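Local coordinates for heme oxygenase (Leptospira interrogans, PDB 5KZL), which catalyses the oxygen-dependent cleavage of heme, which in this enzyme family yields biliverdin, carbon monoxide and free iron, at residues I13-T18 against N176-L181; L71-F76 against D182-N187. The protein carries 1 engineered substitution. All coordinates share one frame; numbering follows the deposited sequence.

Contact 1: I13-T18 against N176-L181; sequences ILREGT and NYRTAL. With HEM (protoporphyrin IX containing Fe), chain B.
Arg15 and Arg178 lie flat on one another beside a heme propionate, a guanidinium stack that joins helix 10-17 to helix 170-183 in the all-helical heme oxygenase fold. The group centres are 3.4 Å apart and the planes only 6° from parallel, although the two side chains come in at about a right angle. Arg178 NH2 sits over the middle of the Arg15 guanidinium, while Arg15 NH1 lies above the rim of the Arg178 group, 3.1 Å from Arg178 NE; both nitrogens are donors, and no hydrogen bond joins them.

The heme makes sense of this pairing of like charges. Arg15 keeps its CG anti to the backbone N (chi1 174°) and bends at chi3, which turns the edge of its guanidinium to the propionate: the heme carboxyl carbon CGA lies in the plane of that edge. Arg15 NH1 gives the shorter hydrogen bond, 3.0 Å to heme O2A, and Arg15 NE adds weak ones to O1A and O2A, both at 3.4 Å. The carboxylate probably offsets the charge of both arginines, since O2A also lies obliquely to the Arg178 group. A bend at chi3 (81°) lays the Arg178 guanidinium over Arg15, and the side chain rests against Leu134 of helix 125-151. Lys174 NZ and Tyr130 OH also hydrogen-bond to the heme, whose iron carries a water at 2.3 Å.

Away from the heme carboxylate, the contact turns apolar. Leu14 and Leu181 are both buried and reach across a wide backbone gap, their CA atoms 9.6 Å apart, with Leu14 also touching Tyr130 and Ser198. They meet through one methyl each, Leu14 CD1 standing 4.2 Å from Leu181 CD1.

Contact 2: L71-F76 against D182-N187; sequences LKSIYF and DSLPVN
Leu184 gives the largest share of this contact, reaching from just past the end of helix 170-183 to Ser73 and Ile74 in the loop between helices 41-64 and 82-93. CB stands back from the loop, and CG, set anti to the carbonyl carbon (chi1 -63°), comes only within loose range of Ser73 OG, at 4.4 Å. The branch that crosses the gap is CD2. It lies 3.1 Å from Ser73 OG, a close approach for a methyl and a hydroxyl, and 4.0 Å from Ile74 CG2, where the two side chains cross at roughly a right angle. The other methyl, CD1, makes no close contact with 71-76.

Beside CD2, Ser73 OG also meets Ser183 OG in a weak hydrogen bond of 3.3 Å donated by Ser73. Ser183 OG has its stronger partner in Ala180 O, one turn back; with chi1 at 85° it reaches that carbonyl while facing Ser73, so it bridges the last turn of its own helix and the loop.

Pro185 then centres an inverse gamma turn, closed by Val186 N to Leu184 O at 2.8 Å. Helix 125-151 backs the apolar side, its Ala126 touching both Ile74 and Leu184, while Val186 leads on to helix 188-210.

Helix 170-183 is common to both contacts: contact 1 uses its residues 176-181, and contact 2 begins at the next residue and follows the chain out of the helix. Their centres are 11 Å apart, on the same side of the chain's centre. Along the sequence the segments alternate, 13-18, 71-76, 176-181, 182-187, so the helix ties both the N-terminal helix and the loop 71-76 to the later part of the chain. The two contacts touch through Ala180, whose CB packs 3.8 Å from Ile74 CG2, and through Tyr177 against Phe76. Contact 1 borders the heme, whereas contact 2 is structural packing, with the Ile74 side chain about 12 Å from the heme.

Contact 1: I13-T18 against N176-L181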
loop_
_atom_site.group_PDB
_atom_site.type_symbol
_atom_site.label_atom_id
_atom_site.label_comp_id
_atom_site.label_asym_id
_atom_site.label_seq_id
_atom_site.Cartn_x
_atom_site.Cartn_y
_atom_site.Cartn_z
ATOM N N ILE A 13 1.693 -17.862 -5.807
ATOM C CA ILE A 13 3.143 -17.691 -5.571
ATOM C C ILE A 13 3.390 -16.547 -4.580
ATOM O O ILE A 13 4.175 -16.685 -3.637
ATOM C CB ILE A 13 3.912 -17.497 -6.917
ATOM C CG1 ILE A 13 4.064 -18.847 -7.645
ATOM C CG2 ILE A 13 5.298 -16.842 -6.697
ATOM C CD1 ILE A 13 4.330 -18.736 -9.123
ATOM N N LEU A 14 2.713 -15.414 -4.806
ATOM C CA LEU A 14 2.840 -14.246 -3.948
ATOM C C LEU A 14 2.234 -14.490 -2.577
ATOM O O LEU A 14 2.855 -14.136 -1.592
ATOM C CB LEU A 14 2.217 -13.004 -4.616
ATOM C CG LEU A 14 2.878 -12.545 -5.914
ATOM C CD1 LEU A 14 2.181 -11.292 -6.482
ATOM C CD2 LEU A 14 4.362 -12.280 -5.705
ATOM N N ARG A 15 1.043 -15.121 -2.504
ATOM C CA ARG A 15 0.395 -15.402 -1.216
ATOM C C ARG A 15 1.254 -16.340 -0.345
ATOM O O ARG A 15 1.524 -16.034 0.823
ATOM C CB ARG A 15 -1.017 -15.984 -1.450
ATOM C CG ARG A 15 -1.730 -16.439 -0.187
ATOM C CD ARG A 15 -3.136 -16.930 -0.465
ATOM N NE ARG A 15 -4.039 -15.814 -0.756
ATOM C CZ ARG A 15 -5.323 -15.948 -1.071
ATOM N NH1 ARG A 15 -6.069 -14.876 -1.309
ATOM N NH2 ARG A 15 -5.865 -17.156 -1.177
ATOM N N GLU A 16 1.653 -17.491 -0.911
ATOM C CA GLU A 16 2.465 -18.489 -0.212
ATOM C C GLU A 16 3.873 -17.968 0.066
ATOM O O GLU A 16 4.399 -18.194 1.155
ATOM C CB GLU A 16 2.518 -19.803 -1.002
ATOM C CG GLU A 16 1.161 -20.498 -1.119
ATOM C CD GLU A 16 1.122 -21.729 -2.018
ATOM O OE1 GLU A 16 2.050 -21.918 -2.837
ATOM O OE2 GLU A 16 0.124 -22.479 -1.937
ATOM N N GLY A 17 4.465 -17.274 -0.904
ATOM C CA GLY A 17 5.821 -16.752 -0.770
ATOM C C GLY A 17 6.010 -15.586 0.184
ATOM O O GLY A 17 7.144 -15.318 0.588
ATOM N N THR A 18 4.934 -14.850 0.543
ATOM C CA THR A 18 5.123 -13.680 1.416
ATOM C C THR A 18 4.410 -13.795 2.777
ATOM O O THR A 18 4.340 -12.803 3.502
ATOM C CB THR A 18 4.763 -12.356 0.699
ATOM O OG1 THR A 18 3.367 -12.331 0.389
ATOM C CG2 THR A 18 5.621 -12.090 -0.533
ATOM N N ASN A 176 -11.285 -10.612 -8.757
ATOM C CA ASN A 176 -10.954 -10.101 -10.079
ATOM C C ASN A 176 -9.491 -9.665 -10.130
ATOM O O ASN A 176 -8.822 -9.906 -11.129
ATOM C CB ASN A 176 -11.884 -8.959 -10.453
ATOM C CG ASN A 176 -13.296 -9.377 -10.787
ATOM O OD1 ASN A 176 -13.677 -10.547 -10.692
ATOM N ND2 ASN A 176 -14.106 -8.412 -11.180
ATOM N N TYR A 177 -8.987 -9.072 -9.038
ATOM C CA TYR A 177 -7.593 -8.667 -8.902
ATOM C C TYR A 177 -6.663 -9.887 -8.959
ATOM O O TYR A 177 -5.649 -9.840 -9.656
ATOM C CB TYR A 177 -7.369 -7.851 -7.607
ATOM C CG TYR A 177 -5.951 -7.342 -7.476
ATOM C CD1 TYR A 177 -4.954 -8.137 -6.915
ATOM C CD2 TYR A 177 -5.587 -6.094 -7.987
ATOM C CE1 TYR A 177 -3.628 -7.711 -6.875
ATOM C CE2 TYR A 177 -4.269 -5.645 -7.921
ATOM C CZ TYR A 177 -3.291 -6.472 -7.389
ATOM O OH TYR A 177 -2.004 -6.061 -7.291
ATOM N N ARG A 178 -6.961 -10.944 -8.177
ATOM C CA ARG A 178 -6.103 -12.133 -8.164
ATOM C C ARG A 178 -6.152 -12.846 -9.520
ATOM O O ARG A 178 -5.114 -13.293 -10.006
ATOM C CB ARG A 178 -6.444 -13.075 -7.002
ATOM C CG ARG A 178 -6.245 -12.434 -5.639
ATOM C CD ARG A 178 -6.532 -13.425 -4.540
ATOM N NE ARG A 178 -5.376 -14.302 -4.327
ATOM C CZ ARG A 178 -5.387 -15.625 -4.440
ATOM N NH1 ARG A 178 -6.519 -16.268 -4.709
ATOM N NH2 ARG A 178 -4.279 -16.323 -4.224
ATOM N N THR A 179 -7.335 -12.876 -10.173
ATOM C CA THR A 179 -7.494 -13.420 -11.529
ATOM C C THR A 179 -6.611 -12.595 -12.490
ATOM O O THR A 179 -5.931 -13.186 -13.341
ATOM C CB THR A 179 -8.981 -13.472 -11.962
ATOM O OG1 THR A 179 -9.699 -14.312 -11.050
ATOM C CG2 THR A 179 -9.161 -14.053 -13.371
ATOM N N ALA A 180 -6.601 -11.242 -12.327
ATOM C CA ALA A 180 -5.779 -10.324 -13.128
ATOM C C ALA A 180 -4.280 -10.634 -12.966
ATOM O O ALA A 180 -3.580 -10.680 -13.978
ATOM C CB ALA A 180 -6.083 -8.863 -12.787
ATOM N N LEU A 181 -3.806 -10.917 -11.710
ATOM C CA LEU A 181 -2.412 -11.305 -11.425
ATOM C C LEU A 181 -2.073 -12.584 -12.187
ATOM O O LEU A 181 -1.019 -12.677 -12.813
ATOM C CB LEU A 181 -2.194 -11.566 -9.933
ATOM C CG LEU A 181 -2.123 -10.359 -9.005
ATOM C CD1 LEU A 181 -1.894 -10.829 -7.572
ATOM C CD2 LEU A 181 -0.985 -9.415 -9.401
HETATM C CHA HEM B . -4.096 -9.735 3.501
HETATM C CHB HEM B . -0.411 -6.797 2.972
HETATM C CHC HEM B . -0.778 -5.669 7.603
HETATM C CHD HEM B . -4.899 -7.864 7.805
HETATM C C1A HEM B . -3.074 -9.026 2.970
HETATM C C2A HEM B . -2.597 -9.205 1.630
HETATM C C3A HEM B . -1.547 -8.397 1.501
HETATM C C4A HEM B . -1.381 -7.712 2.704
HETATM C CMA HEM B . -0.720 -8.191 0.293
HETATM C CAA HEM B . -3.157 -10.114 0.566
HETATM C CBA HEM B . -2.721 -11.586 0.736
HETATM C CGA HEM B . -3.167 -12.382 -0.418
HETATM O O1A HEM B . -2.374 -12.922 -1.126
HETATM O O2A HEM B . -4.366 -12.463 -0.630
HETATM C C1B HEM B . -0.158 -6.231 4.210
HETATM C C2B HEM B . 0.989 -5.381 4.492
HETATM C C3B HEM B . 0.865 -5.081 5.800
HETATM C C4B HEM B . -0.344 -5.755 6.298
HETATM C CMB HEM B . 2.045 -4.901 3.556
HETATM C CAB HEM B . 1.683 -4.297 6.636
HETATM C CBB HEM B . 2.794 -4.032 6.169
HETATM C C1C HEM B . -1.995 -6.018 8.069
HETATM C C2C HEM B . -2.609 -5.554 9.266
HETATM C C3C HEM B . -3.796 -6.187 9.302
HETATM C C4C HEM B . -3.913 -7.000 8.118
HETATM C CMC HEM B . -2.035 -4.554 10.268
HETATM C CAC HEM B . -4.762 -6.034 10.365
HETATM C CBC HEM B . -5.983 -6.325 10.174
HETATM C C1D HEM B . -4.963 -8.647 6.671
HETATM C C2D HEM B . -6.051 -9.627 6.426
HETATM C C3D HEM B . -5.840 -10.110 5.228
HETATM C C4D HEM B . -4.618 -9.458 4.737
HETATM C CMD HEM B . -7.194 -9.934 7.331
HETATM C CAD HEM B . -6.667 -11.170 4.554
HETATM C CBD HEM B . -7.966 -10.682 4.030
HETATM C CGD HEM B . -8.761 -11.744 3.343
HETATM O O1D HEM B . -8.266 -12.746 2.990
HETATM O O2D HEM B . -9.917 -11.523 3.148
HETATM N NA HEM B . -2.271 -8.135 3.562
HETATM N NB HEM B . -0.803 -6.396 5.313
HETATM N NC HEM B . -2.797 -6.861 7.458
HETATM N ND HEM B . -4.162 -8.596 5.629
HETATM FE FE HEM B . -2.535 -7.541 5.495
HETATM O O HOH W 1 -3.793 -5.740 4.888
#

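Contact 2: L71-F76 against D182-N187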
loop_
_atom_site.group_PDB
_atom_site.type_symbol
_atom_site.label_atom_id
_atom_site.label_comp_id
_atom_site.label_asym_id
_atom_site.label_seq_id
_atom_site.Cartn_x
_atom_site.Cartn_y
_atom_site.Cartn_z
ATOM N N LEU A 71 1.790 -4.825 -17.254
ATOM C CA LEU A 71 0.948 -4.107 -16.299
ATOM C C LEU A 71 -0.471 -3.789 -16.781
ATOM O O LEU A 71 -1.341 -3.554 -15.945
ATOM C CB LEU A 71 1.624 -2.817 -15.797
ATOM C CG LEU A 71 3.033 -2.932 -15.181
ATOM C CD1 LEU A 71 3.579 -1.550 -14.890
ATOM C CD2 LEU A 71 3.019 -3.750 -13.885
ATOM N N LYS A 72 -0.709 -3.755 -18.107
ATOM C CA LYS A 72 -2.004 -3.407 -18.711
ATOM C C LYS A 72 -3.229 -4.019 -18.006
ATOM O O LYS A 72 -4.163 -3.287 -17.678
ATOM C CB LYS A 72 -2.009 -3.760 -20.209
ATOM C CG LYS A 72 -1.971 -2.541 -21.109
ATOM C CD LYS A 72 -2.206 -2.908 -22.568
ATOM C CE LYS A 72 -1.731 -1.818 -23.497
ATOM N NZ LYS A 72 -2.157 -2.065 -24.898
ATOM N N SER A 73 -3.202 -5.336 -17.721
ATOM C CA SER A 73 -4.327 -6.017 -17.074
ATOM C C SER A 73 -4.484 -5.729 -15.563
ATOM O O SER A 73 -5.506 -6.127 -14.986
ATOM C CB SER A 73 -4.286 -7.516 -17.340
ATOM O OG SER A 73 -3.044 -8.057 -16.934
ATOM N N ILE A 74 -3.528 -5.007 -14.935
ATOM C CA ILE A 74 -3.673 -4.611 -13.517
ATOM C C ILE A 74 -3.782 -3.077 -13.422
ATOM O O ILE A 74 -3.487 -2.480 -12.390
ATOM C CB ILE A 74 -2.668 -5.233 -12.501
ATOM C CG1 ILE A 74 -1.197 -4.938 -12.884
ATOM C CG2 ILE A 74 -2.953 -6.751 -12.321
ATOM C CD1 ILE A 74 -0.182 -4.986 -11.734
ATOM N N TYR A 75 -4.253 -2.447 -14.501
ATOM C CA TYR A 75 -4.473 -1.004 -14.501
ATOM C C TYR A 75 -5.758 -0.782 -13.715
ATOM O O TYR A 75 -6.864 -1.003 -14.223
ATOM C CB TYR A 75 -4.548 -0.454 -15.939
ATOM C CG TYR A 75 -4.952 1.003 -16.042
ATOM C CD1 TYR A 75 -4.231 1.998 -15.384
ATOM C CD2 TYR A 75 -6.008 1.395 -16.866
ATOM C CE1 TYR A 75 -4.599 3.340 -15.480
ATOM C CE2 TYR A 75 -6.385 2.734 -16.971
ATOM C CZ TYR A 75 -5.678 3.702 -16.276
ATOM O OH TYR A 75 -6.026 5.023 -16.438
ATOM N N PHE A 76 -5.600 -0.454 -12.423
ATOM C CA PHE A 76 -6.730 -0.286 -11.510
ATOM C C PHE A 76 -6.735 1.067 -10.761
ATOM O O PHE A 76 -6.508 1.096 -9.549
ATOM C CB PHE A 76 -6.777 -1.459 -10.508
ATOM C CG PHE A 76 -7.162 -2.814 -11.069
ATOM C CD1 PHE A 76 -8.413 -3.021 -11.643
ATOM C CD2 PHE A 76 -6.313 -3.907 -10.931
ATOM C CE1 PHE A 76 -8.797 -4.295 -12.090
ATOM C CE2 PHE A 76 -6.689 -5.175 -11.395
ATOM C CZ PHE A 76 -7.926 -5.357 -11.977
ATOM N N ASP A 182 -3.006 -13.546 -12.181
ATOM C CA ASP A 182 -2.811 -14.821 -12.863
ATOM C C ASP A 182 -2.810 -14.705 -14.391
ATOM O O ASP A 182 -2.272 -15.596 -15.063
ATOM C CB ASP A 182 -3.834 -15.843 -12.374
ATOM C CG ASP A 182 -3.600 -16.314 -10.957
ATOM O OD1 ASP A 182 -2.520 -16.012 -10.403
ATOM O OD2 ASP A 182 -4.490 -17.016 -10.407
ATOM N N SER A 183 -3.373 -13.607 -14.927
ATOM C CA SER A 183 -3.470 -13.311 -16.362
ATOM C C SER A 183 -2.208 -12.644 -16.885
ATOM O O SER A 183 -2.020 -12.581 -18.101
ATOM C CB SER A 183 -4.683 -12.418 -16.652
ATOM O OG SER A 183 -4.428 -11.025 -16.472
ATOM N N LEU A 184 -1.391 -12.057 -15.980
ATOM C CA LEU A 184 -0.191 -11.336 -16.392
ATOM C C LEU A 184 0.674 -12.146 -17.329
ATOM O O LEU A 184 0.997 -13.288 -16.990
ATOM C CB LEU A 184 0.644 -10.839 -15.198
ATOM C CG LEU A 184 0.016 -9.806 -14.243
ATOM C CD1 LEU A 184 1.099 -9.110 -13.407
ATOM C CD2 LEU A 184 -0.813 -8.789 -14.971
ATOM N N PRO A 185 1.024 -11.599 -18.525
ATOM C CA PRO A 185 1.867 -12.368 -19.456
ATOM C C PRO A 185 3.328 -12.455 -19.009
ATOM O O PRO A 185 4.203 -11.771 -19.565
ATOM C CB PRO A 185 1.695 -11.615 -20.778
ATOM C CG PRO A 185 1.456 -10.195 -20.370
ATOM C CD PRO A 185 0.676 -10.271 -19.088
ATOM N N VAL A 186 3.597 -13.289 -17.981
ATOM C CA VAL A 186 4.934 -13.500 -17.428
ATOM C C VAL A 186 5.201 -14.988 -17.266
ATOM O O VAL A 186 4.257 -15.745 -16.995
ATOM C CB VAL A 186 5.211 -12.713 -16.104
ATOM C CG1 VAL A 186 5.269 -11.213 -16.353
ATOM C CG2 VAL A 186 4.195 -13.044 -15.005
ATOM N N ASN A 187 6.478 -15.417 -17.413
ATOM C CA ASN A 187 6.779 -16.826 -17.214
ATOM C C ASN A 187 7.094 -17.083 -15.743
ATOM O O ASN A 187 7.188 -16.139 -14.962
ATOM C CB ASN A 187 7.859 -17.330 -18.190
ATOM C CG ASN A 187 9.193 -16.642 -18.056
ATOM O OD1 ASN A 187 9.658 -16.310 -16.955
ATOM N ND2 ASN A 187 9.860 -16.429 -19.184
#